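Local coordinates for protein xylanase inhibitor TL-XI (PDB 3G7M) that inhibits xylanases noncompetitively, as a wheat member of the small thaumatin-like protein family, at residues A[45-50]-A[84-89]; A[115-120]-A[141-146]; A[10-15]-A[30-35]; A[100-105]-A[127-132]; A[110-115]-A[122-127]. The protein carries 4 engineered substitutions. One frame throughout, in Å; residues are numbered along the deposited sequence.

Contact 1 of 5, residues A[45-50]-A[84-89]; sequences SQYIWG and TTMAEV. Engineered in segment 84-89: Thr84 (natural residue Val).
Ile48 N donates to Ala87 O at 2.6 Å, the shortest polar bond between the two segments. Ala87 N returns a bond to Ile48 O, 2.9 Å long. Gln46 and Val89 repeat this exchange two residues away. Tyr47 and Glu88 form the non-hydrogen-bonded pair between them. The strands run antiparallel, their axes 151° apart. They are central neighbours in the six-stranded antiparallel sheet, one of the two main sheets of this thaumatin-like fold.

Met86 works against two rings. Its chain bends at chi2, about the CB-CG bond, and CE lies over one face of the Tyr47 ring, offset toward the rim. Met86 SD is 4.6 Å from the centroid of that ring and 4.9 Å from the centroid of the six-membered ring of Trp49. Both are oblique Met-aromatic contacts. Trp49 CG sits between its backbone N and carbonyl carbon (chi1 71°), and the indole runs beside the Met86 chain. Its NE1 is held by Gly67 O.

Glu88 lies on the Tyr47 side of the sheet. Glu88 CG touches Tyr47 CE1 at 3.8 Å, and the carboxylate stands 80° to the ring plane. Glu88 OE2 lies 3.6 Å from Ser45 CB and bonds to Ser90 OG. An alanine here would probably open a gap beside the Tyr47 ring and leave the Ser90 hydroxyl without this mate. On the other side, Ile48 CD1 packs on Val89 CG2 at 3.8 Å. Ala87 CB there faces Met111 and Leu113 of strand 111-115.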
# COMPACT_ATOMS: atom_id res chain seq x y z
N SER A 45 8.44 8.63 4.67
CA SER A 45 8.08 7.40 3.97
C SER A 45 6.84 6.76 4.60
O SER A 45 6.56 6.95 5.80
CB SER A 45 9.26 6.41 3.90
OG SER A 45 9.98 6.37 5.13
N GLN A 46 6.09 6.02 3.77
CA GLN A 46 4.81 5.47 4.17
C GLN A 46 4.77 4.01 3.77
O GLN A 46 5.32 3.65 2.72
CB GLN A 46 3.68 6.21 3.47
CG GLN A 46 3.67 7.71 3.69
CD GLN A 46 2.93 8.44 2.57
OE1 GLN A 46 3.24 8.28 1.39
NE2 GLN A 46 1.94 9.27 2.96
N TYR A 47 4.13 3.18 4.59
CA TYR A 47 3.85 1.80 4.24
C TYR A 47 2.48 1.82 3.62
O TYR A 47 1.59 2.56 4.11
CB TYR A 47 3.83 0.88 5.48
CG TYR A 47 5.19 0.49 6.02
CD1 TYR A 47 6.16 -0.03 5.16
CD2 TYR A 47 5.48 0.62 7.40
CE1 TYR A 47 7.41 -0.40 5.65
CE2 TYR A 47 6.72 0.26 7.91
CZ TYR A 47 7.69 -0.25 7.04
OH TYR A 47 8.95 -0.59 7.55
N ILE A 48 2.30 1.00 2.57
CA ILE A 48 1.02 0.90 1.90
C ILE A 48 0.77 -0.57 1.69
O ILE A 48 1.60 -1.28 1.12
CB ILE A 48 1.06 1.66 0.52
CG1 ILE A 48 1.26 3.15 0.77
CG2 ILE A 48 -0.20 1.39 -0.33
CD1 ILE A 48 1.62 3.93 -0.44
N TRP A 49 -0.38 -1.04 2.17
CA TRP A 49 -0.79 -2.43 1.95
C TRP A 49 -2.29 -2.56 1.86
O TRP A 49 -3.01 -1.72 2.38
CB TRP A 49 -0.25 -3.34 3.08
CG TRP A 49 -0.92 -3.13 4.40
CD1 TRP A 49 -1.96 -3.83 4.89
CD2 TRP A 49 -0.55 -2.18 5.40
NE1 TRP A 49 -2.30 -3.37 6.14
CE2 TRP A 49 -1.44 -2.35 6.48
CE3 TRP A 49 0.44 -1.20 5.49
CZ2 TRP A 49 -1.39 -1.57 7.64
CZ3 TRP A 49 0.49 -0.42 6.64
CH2 TRP A 49 -0.42 -0.61 7.69
N GLY A 50 -2.75 -3.63 1.23
CA GLY A 50 -4.18 -3.94 1.17
C GLY A 50 -4.62 -4.99 2.18
O GLY A 50 -3.86 -5.90 2.52
N THR A 84 1.04 -10.60 4.40
CA THR A 84 0.65 -9.36 3.74
C THR A 84 1.74 -8.81 2.83
O THR A 84 2.93 -8.87 3.15
CB THR A 84 0.25 -8.26 4.74
OG1 THR A 84 0.02 -7.04 4.01
CG2 THR A 84 1.31 -8.04 5.84
N THR A 85 1.33 -8.28 1.68
CA THR A 85 2.25 -7.68 0.73
C THR A 85 2.51 -6.24 1.15
O THR A 85 1.55 -5.51 1.38
CB THR A 85 1.65 -7.69 -0.67
OG1 THR A 85 1.34 -9.07 -1.03
CG2 THR A 85 2.65 -7.12 -1.68
N MET A 86 3.79 -5.87 1.27
CA MET A 86 4.20 -4.54 1.78
C MET A 86 4.86 -3.64 0.75
O MET A 86 6.00 -3.91 0.26
CB MET A 86 5.14 -4.66 2.96
CG MET A 86 4.44 -4.63 4.27
SD MET A 86 3.74 -3.02 4.61
CE MET A 86 3.64 -3.16 6.41
N ALA A 87 4.14 -2.54 0.45
CA ALA A 87 4.67 -1.51 -0.39
C ALA A 87 5.15 -0.33 0.46
O ALA A 87 4.49 0.06 1.44
CB ALA A 87 3.62 -1.07 -1.33
N GLU A 88 6.32 0.22 0.09
CA GLU A 88 6.93 1.39 0.76
C GLU A 88 7.14 2.55 -0.21
O GLU A 88 7.68 2.38 -1.30
CB GLU A 88 8.29 0.99 1.38
CG GLU A 88 8.65 1.66 2.69
CD GLU A 88 9.56 2.86 2.52
OE1 GLU A 88 10.47 3.04 3.35
OE2 GLU A 88 9.31 3.67 1.61
N VAL A 89 6.71 3.73 0.18
CA VAL A 89 6.91 4.91 -0.66
C VAL A 89 7.59 5.98 0.18
O VAL A 89 7.02 6.39 1.20
CB VAL A 89 5.54 5.44 -1.24
CG1 VAL A 89 5.68 6.82 -1.90
CG2 VAL A 89 4.94 4.43 -2.21

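Contact 2 of 5, residues A[115-120]-A[141-146]; sequences CSSGDA and AGSRLQ
Cys115 and Leu145 form an antiparallel non-hydrogen-bonded pair, with their CA atoms 4.6 Å apart. One residue further on, Ser116 N donates its N-H to Arg144 O at 3.0 Å.

Ser116 also accepts. Its OG lies between its own backbone N and carbonyl carbon (chi1 59°). There Ser116 OG receives the N-H of Arg144 N at 2.7 Å, though the bond is bent. Backbone and side chain of this serine thus hold both the N and the O of Arg144. Ser116 OG also lies 3.5 Å from Arg144 CB, while the rest of the extended arginine chain leads away. Ser117 comes in beside it, its OG 3.4 Å from Ser143 CB.

On the inner side, Cys115 SG touches Leu145 CD2 at 3.9 Å. Ser143 CB is a looser neighbour of this sulfur.

The pairing joins the end of strand 111-115 to the start of strand 145-149, where the chain leaves the five-stranded sheet after Cys115 and re-enters it at Leu145. A disulfide joins Cys115 to Cys138 of strand 135-139, in the other large sheet. Tyr96 and Tyr98 of strand 95-101 pack against Leu145 from that sheet.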
# COMPACT_ATOMS: atom_id res chain seq x y z
N CYS A 115 5.00 4.77 -11.58
CA CYS A 115 5.04 6.21 -11.67
C CYS A 115 4.93 6.66 -13.12
O CYS A 115 5.44 5.98 -14.02
CB CYS A 115 6.34 6.73 -11.07
SG CYS A 115 6.20 8.44 -10.58
N SER A 116 4.26 7.80 -13.33
CA SER A 116 4.08 8.36 -14.66
C SER A 116 5.41 8.84 -15.27
O SER A 116 5.50 9.07 -16.48
CB SER A 116 3.05 9.50 -14.61
OG SER A 116 3.45 10.53 -13.73
N SER A 117 6.42 8.96 -14.42
CA SER A 117 7.77 9.35 -14.80
C SER A 117 8.78 8.21 -14.63
O SER A 117 9.91 8.26 -15.16
CB SER A 117 8.21 10.57 -13.98
OG SER A 117 7.33 11.63 -14.28
N GLY A 118 8.36 7.19 -13.89
CA GLY A 118 9.26 6.11 -13.60
C GLY A 118 8.86 4.84 -14.30
O GLY A 118 7.89 4.82 -15.06
N ASP A 119 9.62 3.79 -14.02
CA ASP A 119 9.36 2.49 -14.59
C ASP A 119 8.53 1.68 -13.65
O ASP A 119 8.53 1.89 -12.45
CB ASP A 119 10.67 1.77 -14.85
CG ASP A 119 11.50 2.45 -15.88
OD1 ASP A 119 10.91 2.95 -16.85
OD2 ASP A 119 12.73 2.48 -15.73
N ALA A 120 7.82 0.71 -14.21
CA ALA A 120 6.93 -0.14 -13.46
C ALA A 120 7.71 -1.10 -12.53
O ALA A 120 8.75 -1.64 -12.91
CB ALA A 120 6.04 -0.91 -14.45
N ALA A 141 8.40 17.16 -11.91
CA ALA A 141 7.69 18.28 -11.30
C ALA A 141 6.21 17.95 -11.04
O ALA A 141 5.68 18.32 -9.97
CB ALA A 141 7.84 19.59 -12.16
N GLY A 142 5.54 17.28 -11.99
CA GLY A 142 4.11 17.00 -11.86
C GLY A 142 3.76 15.52 -11.99
O GLY A 142 2.72 15.18 -12.59
N SER A 143 4.60 14.65 -11.42
CA SER A 143 4.49 13.19 -11.61
C SER A 143 3.34 12.54 -10.81
O SER A 143 2.78 13.16 -9.90
CB SER A 143 5.83 12.48 -11.36
OG SER A 143 6.36 12.79 -10.08
N ARG A 144 3.01 11.29 -11.15
CA ARG A 144 1.84 10.66 -10.57
C ARG A 144 2.09 9.20 -10.18
O ARG A 144 2.39 8.39 -11.04
CB ARG A 144 0.67 10.78 -11.56
CG ARG A 144 0.00 12.12 -11.46
CD ARG A 144 -0.62 12.58 -12.75
NE ARG A 144 -0.86 14.03 -12.67
CZ ARG A 144 -1.12 14.82 -13.72
NH1 ARG A 144 -1.20 14.31 -14.95
NH2 ARG A 144 -1.31 16.13 -13.53
N LEU A 145 1.98 8.90 -8.88
CA LEU A 145 2.18 7.55 -8.36
C LEU A 145 0.90 6.71 -8.35
O LEU A 145 -0.19 7.22 -7.96
CB LEU A 145 2.70 7.61 -6.93
CG LEU A 145 4.17 7.93 -6.70
CD1 LEU A 145 4.43 8.05 -5.23
CD2 LEU A 145 5.05 6.81 -7.27
N GLN A 146 1.04 5.42 -8.73
CA GLN A 146 -0.08 4.48 -8.74
C GLN A 146 0.28 3.12 -8.12
O GLN A 146 1.24 2.46 -8.53
CB GLN A 146 -0.62 4.30 -10.15
CG GLN A 146 -2.01 3.68 -10.19
CD GLN A 146 -2.65 3.74 -11.57
OE1 GLN A 146 -1.97 4.04 -12.58
NE2 GLN A 146 -3.96 3.46 -11.63

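Contact 3 of 5, residues A[10-15]-A[30-35]; sequences HFTVWP and LHPGAS
Val13 and Leu30 make a single antiparallel bridge through two backbone bonds. Val13 N gives to Leu30 O at 3.0 Å, and Leu30 N gives to Val13 O at 2.8 Å. Beyond the bridge, segment 30-35 turns off. His31 to Ala34 form a type II beta turn, closed by a bond of 2.9 Å from Ala34 N to His31 O.

Thr12 lies alongside the segment just before the bridge. Its OG1 lies beside the backbone N (chi1 -44°), with CG2 anti to that N. Thr12 CG2 reaches Leu30 O at 3.3 Å. The same methyl lies over one face of the Trp14 ring, offset toward the rim. Thr12 OG1 is 4.0 Å from His31 CD2, and the two side chains lie side by side, pointing the same way. The hydroxyl also comes near Pro32 CD. A glycine in place of Thr12 would probably bare part of that Trp14 face and open a gap beside the Leu30 carbonyl.

Two prolines add to the packing. Pro15 CG rests on Leu30 CD1 at 3.6 Å, and these side chains cross at about a right angle. Pro32 CG sits 3.6 Å from His10 C.

Asn7, at the end of strand 3-7, bonds to both segments. Its ND2 bonds to Phe11 O, and its backbone bonds to Gly33 and Ala34. The arrangement is a beta bridge running into a type II turn, with Gly33 at the third position. It lies where the chain passes from the six-stranded sheet to strand 35-38 of the other sheet.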
# COMPACT_ATOMS: atom_id res chain seq x y z
N HIS A 10 -11.37 -8.84 -8.05
CA HIS A 10 -12.82 -9.06 -8.11
C HIS A 10 -13.50 -9.02 -6.72
O HIS A 10 -14.69 -9.31 -6.59
CB HIS A 10 -13.10 -10.41 -8.77
CG HIS A 10 -12.59 -10.52 -10.17
ND1 HIS A 10 -13.04 -9.69 -11.19
CD2 HIS A 10 -11.71 -11.40 -10.73
CE1 HIS A 10 -12.43 -10.04 -12.32
NE2 HIS A 10 -11.62 -11.07 -12.07
N PHE A 11 -12.74 -8.70 -5.69
CA PHE A 11 -13.25 -8.63 -4.33
C PHE A 11 -12.86 -7.31 -3.70
O PHE A 11 -11.94 -6.64 -4.14
CB PHE A 11 -12.76 -9.81 -3.47
CG PHE A 11 -11.32 -10.10 -3.63
CD1 PHE A 11 -10.90 -11.14 -4.43
CD2 PHE A 11 -10.35 -9.31 -3.02
CE1 PHE A 11 -9.54 -11.42 -4.61
CE2 PHE A 11 -8.99 -9.58 -3.19
CZ PHE A 11 -8.59 -10.64 -3.99
N THR A 12 -13.59 -6.92 -2.66
CA THR A 12 -13.30 -5.68 -1.98
C THR A 12 -11.94 -5.77 -1.27
O THR A 12 -11.68 -6.74 -0.56
CB THR A 12 -14.40 -5.38 -0.95
OG1 THR A 12 -15.70 -5.63 -1.55
CG2 THR A 12 -14.32 -3.92 -0.48
N VAL A 13 -11.07 -4.78 -1.48
CA VAL A 13 -9.89 -4.62 -0.63
C VAL A 13 -9.90 -3.32 0.20
O VAL A 13 -10.51 -2.30 -0.22
CB VAL A 13 -8.57 -4.74 -1.38
CG1 VAL A 13 -8.61 -5.90 -2.33
CG2 VAL A 13 -8.26 -3.50 -2.10
N TRP A 14 -9.22 -3.36 1.35
CA TRP A 14 -9.18 -2.25 2.31
C TRP A 14 -7.76 -1.69 2.42
O TRP A 14 -6.98 -2.14 3.26
CB TRP A 14 -9.68 -2.73 3.69
CG TRP A 14 -11.20 -2.76 3.83
CD1 TRP A 14 -12.01 -1.76 4.36
CD2 TRP A 14 -12.07 -3.81 3.44
NE1 TRP A 14 -13.32 -2.15 4.32
CE2 TRP A 14 -13.39 -3.40 3.77
CE3 TRP A 14 -11.87 -5.06 2.86
CZ2 TRP A 14 -14.52 -4.20 3.51
CZ3 TRP A 14 -12.99 -5.87 2.61
CH2 TRP A 14 -14.30 -5.43 2.94
N PRO A 15 -7.40 -0.72 1.56
CA PRO A 15 -6.03 -0.20 1.57
C PRO A 15 -5.70 0.50 2.88
O PRO A 15 -6.59 1.11 3.47
CB PRO A 15 -6.03 0.82 0.42
CG PRO A 15 -7.15 0.45 -0.42
CD PRO A 15 -8.20 -0.10 0.50
N LEU A 30 -12.25 -0.15 -0.60
CA LEU A 30 -12.27 -0.09 -2.05
C LEU A 30 -12.97 -1.27 -2.72
O LEU A 30 -12.43 -2.37 -2.75
CB LEU A 30 -10.86 0.06 -2.62
CG LEU A 30 -10.22 1.44 -2.54
CD1 LEU A 30 -8.94 1.43 -3.34
CD2 LEU A 30 -11.13 2.57 -3.03
N HIS A 31 -14.16 -1.03 -3.25
CA HIS A 31 -14.85 -2.03 -4.05
C HIS A 31 -14.08 -2.30 -5.33
O HIS A 31 -13.31 -1.47 -5.78
CB HIS A 31 -16.28 -1.57 -4.36
CG HIS A 31 -17.14 -1.44 -3.14
ND1 HIS A 31 -17.33 -0.23 -2.49
CD2 HIS A 31 -17.83 -2.37 -2.43
CE1 HIS A 31 -18.13 -0.42 -1.45
NE2 HIS A 31 -18.44 -1.71 -1.39
N PRO A 32 -14.29 -3.49 -5.92
CA PRO A 32 -13.70 -3.77 -7.21
C PRO A 32 -13.91 -2.62 -8.18
O PRO A 32 -15.06 -2.22 -8.45
CB PRO A 32 -14.46 -5.02 -7.67
CG PRO A 32 -14.78 -5.70 -6.46
CD PRO A 32 -15.05 -4.65 -5.43
N GLY A 33 -12.78 -2.09 -8.66
CA GLY A 33 -12.74 -1.06 -9.68
C GLY A 33 -12.50 0.33 -9.13
O GLY A 33 -12.23 1.25 -9.88
N ALA A 34 -12.59 0.47 -7.81
CA ALA A 34 -12.49 1.78 -7.18
C ALA A 34 -11.07 2.17 -6.83
O ALA A 34 -10.22 1.32 -6.58
CB ALA A 34 -13.37 1.83 -5.96
N SER A 35 -10.82 3.47 -6.81
CA SER A 35 -9.51 4.02 -6.51
C SER A 35 -9.59 4.98 -5.33
O SER A 35 -10.66 5.52 -5.01
CB SER A 35 -8.98 4.77 -7.73
OG SER A 35 -9.11 3.97 -8.91

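Contact 4 of 5, residues A[100-105]-A[127-132]; sequences VTSTLK and GCDVVQ
Asp129 reaches across to segment 100-105 from CB outward. Asp129 CB lies 3.9 Å from Val100 O. CG is placed between the backbone N and the carbonyl carbon (chi1 52°), and it comes close to the hydroxyls of Thr101 and Thr103. At the tip both oxygens are gripped twice. Asp129 OD1 accepts from Ser102 N at 2.7 Å and from Thr103 OG1 at 3.1 Å, from opposite faces of the carboxylate plane. Asp129 OD2 accepts from Thr101 OG1 at 2.7 Å and from Gln132 NE2 at 3.2 Å, both from the same face. Four donors thus fix the rotation of the carboxylate and would help to stabilise its negative charge.

Gln132 NE2 also donates to Val100 O, from above the carbonyl plane. Its OE1 is held by Tyr134 N, so the amide is fixed at both ends.

Ser102 OG accepts two backbone N-H groups, from Gly127 N at 2.8 Å and from Cys128 N at 3.1 Å. The same hydroxyl also bonds to Lys125 O.

The Cys123-Cys128 disulfide ties the loop before strand 135-139 back to strand 121-123. Thr101 OG1 also accepts from Thr103 N, two residues on. This is an ST turn where strand 95-101 gives way to the loop, and with the aspartate it joins that strand to the loop before strand 135-139.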
# COMPACT_ATOMS: atom_id res chain seq x y z
N VAL A 100 8.78 -2.50 -2.77
CA VAL A 100 7.74 -3.44 -2.40
C VAL A 100 8.44 -4.71 -2.04
O VAL A 100 9.51 -4.99 -2.55
CB VAL A 100 6.71 -3.64 -3.59
CG1 VAL A 100 7.37 -4.29 -4.83
CG2 VAL A 100 5.41 -4.42 -3.14
N THR A 101 7.81 -5.48 -1.15
CA THR A 101 8.26 -6.84 -0.83
C THR A 101 7.13 -7.85 -0.72
O THR A 101 6.02 -7.50 -0.35
CB THR A 101 9.06 -6.86 0.47
OG1 THR A 101 9.43 -8.23 0.76
CG2 THR A 101 8.24 -6.30 1.62
N SER A 102 7.41 -9.10 -1.02
CA SER A 102 6.45 -10.17 -0.75
C SER A 102 7.22 -11.35 -0.11
O SER A 102 6.90 -12.52 -0.31
CB SER A 102 5.69 -10.54 -2.02
OG SER A 102 6.59 -11.09 -2.95
N THR A 103 8.23 -11.01 0.67
CA THR A 103 9.00 -12.03 1.33
C THR A 103 9.08 -11.76 2.82
O THR A 103 9.12 -12.71 3.63
CB THR A 103 10.40 -12.16 0.70
OG1 THR A 103 10.27 -12.04 -0.71
CG2 THR A 103 11.05 -13.54 1.01
N LEU A 104 9.08 -10.48 3.20
CA LEU A 104 9.34 -10.10 4.59
C LEU A 104 8.18 -10.48 5.50
O LEU A 104 8.41 -11.01 6.61
CB LEU A 104 9.65 -8.61 4.70
CG LEU A 104 9.54 -8.01 6.10
CD1 LEU A 104 10.66 -8.49 7.00
CD2 LEU A 104 9.49 -6.48 6.05
N LYS A 105 6.95 -10.21 5.03
CA LYS A 105 5.75 -10.41 5.83
C LYS A 105 4.80 -11.34 5.09
O LYS A 105 3.62 -11.48 5.49
CB LYS A 105 5.03 -9.07 6.11
CG LYS A 105 5.61 -8.12 7.19
CD LYS A 105 5.20 -8.54 8.59
CE LYS A 105 5.84 -7.66 9.65
NZ LYS A 105 5.21 -6.32 9.65
N GLY A 127 7.71 -13.63 -3.31
CA GLY A 127 9.13 -13.70 -3.68
C GLY A 127 9.48 -12.84 -4.87
O GLY A 127 10.35 -13.18 -5.66
N CYS A 128 8.79 -11.71 -5.01
CA CYS A 128 8.97 -10.82 -6.14
C CYS A 128 10.25 -10.03 -6.01
O CYS A 128 10.91 -9.71 -7.00
CB CYS A 128 7.77 -9.87 -6.25
SG CYS A 128 7.55 -8.71 -4.89
N ASP A 129 10.59 -9.73 -4.76
CA ASP A 129 11.85 -9.08 -4.40
C ASP A 129 12.98 -10.11 -4.14
O ASP A 129 12.97 -10.83 -3.14
CB ASP A 129 11.64 -8.15 -3.20
CG ASP A 129 10.94 -8.83 -2.00
OD1 ASP A 129 9.83 -9.36 -2.14
OD2 ASP A 129 11.52 -8.81 -0.88
N VAL A 130 13.92 -10.20 -5.08
CA VAL A 130 15.05 -11.09 -4.94
C VAL A 130 15.92 -10.61 -3.77
O VAL A 130 16.38 -11.42 -2.96
CB VAL A 130 15.86 -11.14 -6.25
CG1 VAL A 130 17.14 -11.93 -6.06
CG2 VAL A 130 15.03 -11.76 -7.35
N VAL A 131 16.12 -9.29 -3.68
CA VAL A 131 16.88 -8.67 -2.61
C VAL A 131 16.43 -7.23 -2.53
O VAL A 131 16.10 -6.63 -3.54
CB VAL A 131 18.44 -8.73 -2.87
CG1 VAL A 131 18.88 -7.77 -4.01
CG2 VAL A 131 19.23 -8.47 -1.57
N GLN A 132 16.40 -6.66 -1.34
CA GLN A 132 16.13 -5.24 -1.19
C GLN A 132 17.43 -4.45 -1.38
O GLN A 132 18.50 -4.93 -1.00
CB GLN A 132 15.54 -4.97 0.18
CG GLN A 132 14.19 -5.57 0.33
CD GLN A 132 13.20 -4.93 -0.58
OE1 GLN A 132 13.22 -3.72 -0.79
NE2 GLN A 132 12.29 -5.71 -1.12

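Contact 5 of 5, residues A[110-115]-A[122-127]; sequences PMNLKC and PCRKAG. Engineered in segment 110-115: Asn112 (natural residue Asp).
Arg124 CG is anti to the carbonyl carbon (chi1 -64°), and the chain stays extended to NE, which carries the guanidinium across to Asn112. Asn112 is an engineered residue, aspartate in the natural protein. Its chi1 of -103° sets CG beside the guanidinium edge. Arg124 NH2 gives a nearly straight bond to Asn112 OD1 at 3.1 Å. The acceptor lies in the guanidinium plane, but the donor stands above the amide carbonyl plane. The two planes are 29° apart.

The other branch of the amide turns back on the strand. Asn112 ND2 bonds to Met111 O at 2.7 Å, and its nearest carbon across the contact is Pro122 CA at 3.3 Å. Met111 O also receives Cys123 N, at 2.8 Å, so two N-H groups grip this oxygen. In return Met111 N gives to Cys123 O. Pro110 CB lies 3.3 Å from Arg124 O at the end of the pairing. Pro151, at the C-terminus, packs on both Asn112 and Arg124.

Asn112 and Pro122 form the non-hydrogen-bonded pair next to the Met111-Cys123 pair. This is the base of the beta hairpin of strands 111-115 and 121-123, at one edge of the five-stranded sheet.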
# COMPACT_ATOMS: atom_id res chain seq x y z
N PRO A 110 -1.46 -9.51 -4.91
CA PRO A 110 -0.43 -9.07 -5.90
C PRO A 110 -0.43 -7.55 -6.12
O PRO A 110 -1.49 -6.92 -6.20
CB PRO A 110 -0.85 -9.79 -7.19
CG PRO A 110 -2.31 -10.22 -6.95
CD PRO A 110 -2.42 -10.47 -5.49
N MET A 111 0.75 -6.96 -6.21
CA MET A 111 0.81 -5.52 -6.36
C MET A 111 1.58 -5.06 -7.58
O MET A 111 2.46 -5.74 -8.08
CB MET A 111 1.45 -4.90 -5.12
CG MET A 111 0.55 -4.76 -3.94
SD MET A 111 1.44 -3.88 -2.64
CE MET A 111 0.24 -4.12 -1.33
N ASN A 112 1.23 -3.86 -8.05
CA ASN A 112 2.02 -3.15 -9.06
C ASN A 112 2.19 -1.68 -8.66
O ASN A 112 1.19 -0.93 -8.60
CB ASN A 112 1.35 -3.24 -10.43
CG ASN A 112 2.00 -4.22 -11.33
OD1 ASN A 112 2.08 -4.01 -12.54
ND2 ASN A 112 2.49 -5.32 -10.76
N LEU A 113 3.43 -1.26 -8.39
CA LEU A 113 3.73 0.15 -8.09
C LEU A 113 4.27 0.77 -9.35
O LEU A 113 5.23 0.25 -9.96
CB LEU A 113 4.75 0.26 -6.97
CG LEU A 113 4.26 -0.11 -5.56
CD1 LEU A 113 4.09 -1.64 -5.38
CD2 LEU A 113 5.21 0.42 -4.51
N LYS A 114 3.64 1.87 -9.77
CA LYS A 114 4.13 2.59 -10.95
C LYS A 114 4.07 4.13 -10.86
O LYS A 114 3.23 4.70 -10.18
CB LYS A 114 3.47 2.07 -12.25
CG LYS A 114 1.95 2.09 -12.26
CD LYS A 114 1.37 1.42 -13.51
CE LYS A 114 1.40 -0.09 -13.35
NZ LYS A 114 0.72 -0.74 -14.48
N CYS A 115 5.00 4.77 -11.58
CA CYS A 115 5.04 6.21 -11.67
C CYS A 115 4.93 6.66 -13.12
O CYS A 115 5.44 5.98 -14.02
CB CYS A 115 6.34 6.73 -11.07
SG CYS A 115 6.20 8.44 -10.58
N PRO A 122 6.75 -4.55 -10.62
CA PRO A 122 5.75 -5.59 -10.38
C PRO A 122 6.04 -6.44 -9.14
O PRO A 122 7.21 -6.63 -8.76
CB PRO A 122 5.85 -6.47 -11.62
CG PRO A 122 7.25 -6.35 -12.06
CD PRO A 122 7.77 -4.99 -11.59
N CYS A 123 4.96 -6.94 -8.53
CA CYS A 123 5.00 -7.91 -7.45
C CYS A 123 3.72 -8.77 -7.45
O CYS A 123 2.76 -8.49 -6.71
CB CYS A 123 5.15 -7.21 -6.11
SG CYS A 123 5.51 -8.38 -4.76
N ARG A 124 3.71 -9.82 -8.28
CA ARG A 124 2.46 -10.55 -8.59
C ARG A 124 2.26 -11.89 -7.88
O ARG A 124 1.12 -12.36 -7.76
CB ARG A 124 2.28 -10.66 -10.10
CG ARG A 124 2.11 -9.27 -10.73
CD ARG A 124 2.02 -9.32 -12.22
NE ARG A 124 1.86 -7.96 -12.75
CZ ARG A 124 1.65 -7.66 -14.03
NH1 ARG A 124 1.59 -8.61 -14.98
NH2 ARG A 124 1.53 -6.38 -14.38
N LYS A 125 3.36 -12.47 -7.39
CA LYS A 125 3.31 -13.59 -6.47
C LYS A 125 4.37 -13.42 -5.35
O LYS A 125 5.10 -12.44 -5.32
CB LYS A 125 3.50 -14.88 -7.25
CG LYS A 125 2.75 -16.07 -6.60
CD LYS A 125 3.47 -17.41 -6.88
CE LYS A 125 2.77 -18.64 -6.26
NZ LYS A 125 3.45 -19.98 -6.65
N ALA A 126 4.42 -14.35 -4.41
CA ALA A 126 5.38 -14.28 -3.32
C ALA A 126 6.81 -14.45 -3.83
O ALA A 126 7.10 -15.33 -4.68
CB ALA A 126 5.04 -15.34 -2.25
N GLY A 127 7.71 -13.63 -3.31
CA GLY A 127 9.13 -13.70 -3.68
C GLY A 127 9.48 -12.84 -4.87
O GLY A 127 10.35 -13.18 -5.66

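Along the chain contact 3 closes first, then contact 1. Contacts 2, 4 and 5 share the C-terminal part: contact 5 is nested within the loop closed by contact 4, and both alternate with contact 2. Contacts 1, 3 and 4 all reach the six-stranded sheet, contact 1 near its middle and contact 4 at the end of strand 95-101. Contacts 2 and 5 lie on the five-stranded sheet and share Cys115. The centres of contacts 4 and 5 are about 10 Å apart, joined by the Cys123-Cys128 disulfide. The centres of contacts 1 and 5 are about 11 Å apart, with Met111 and Leu113 packed on Ala87. The two sheets are thus packed and cross-linked into one compact thaumatin-like body.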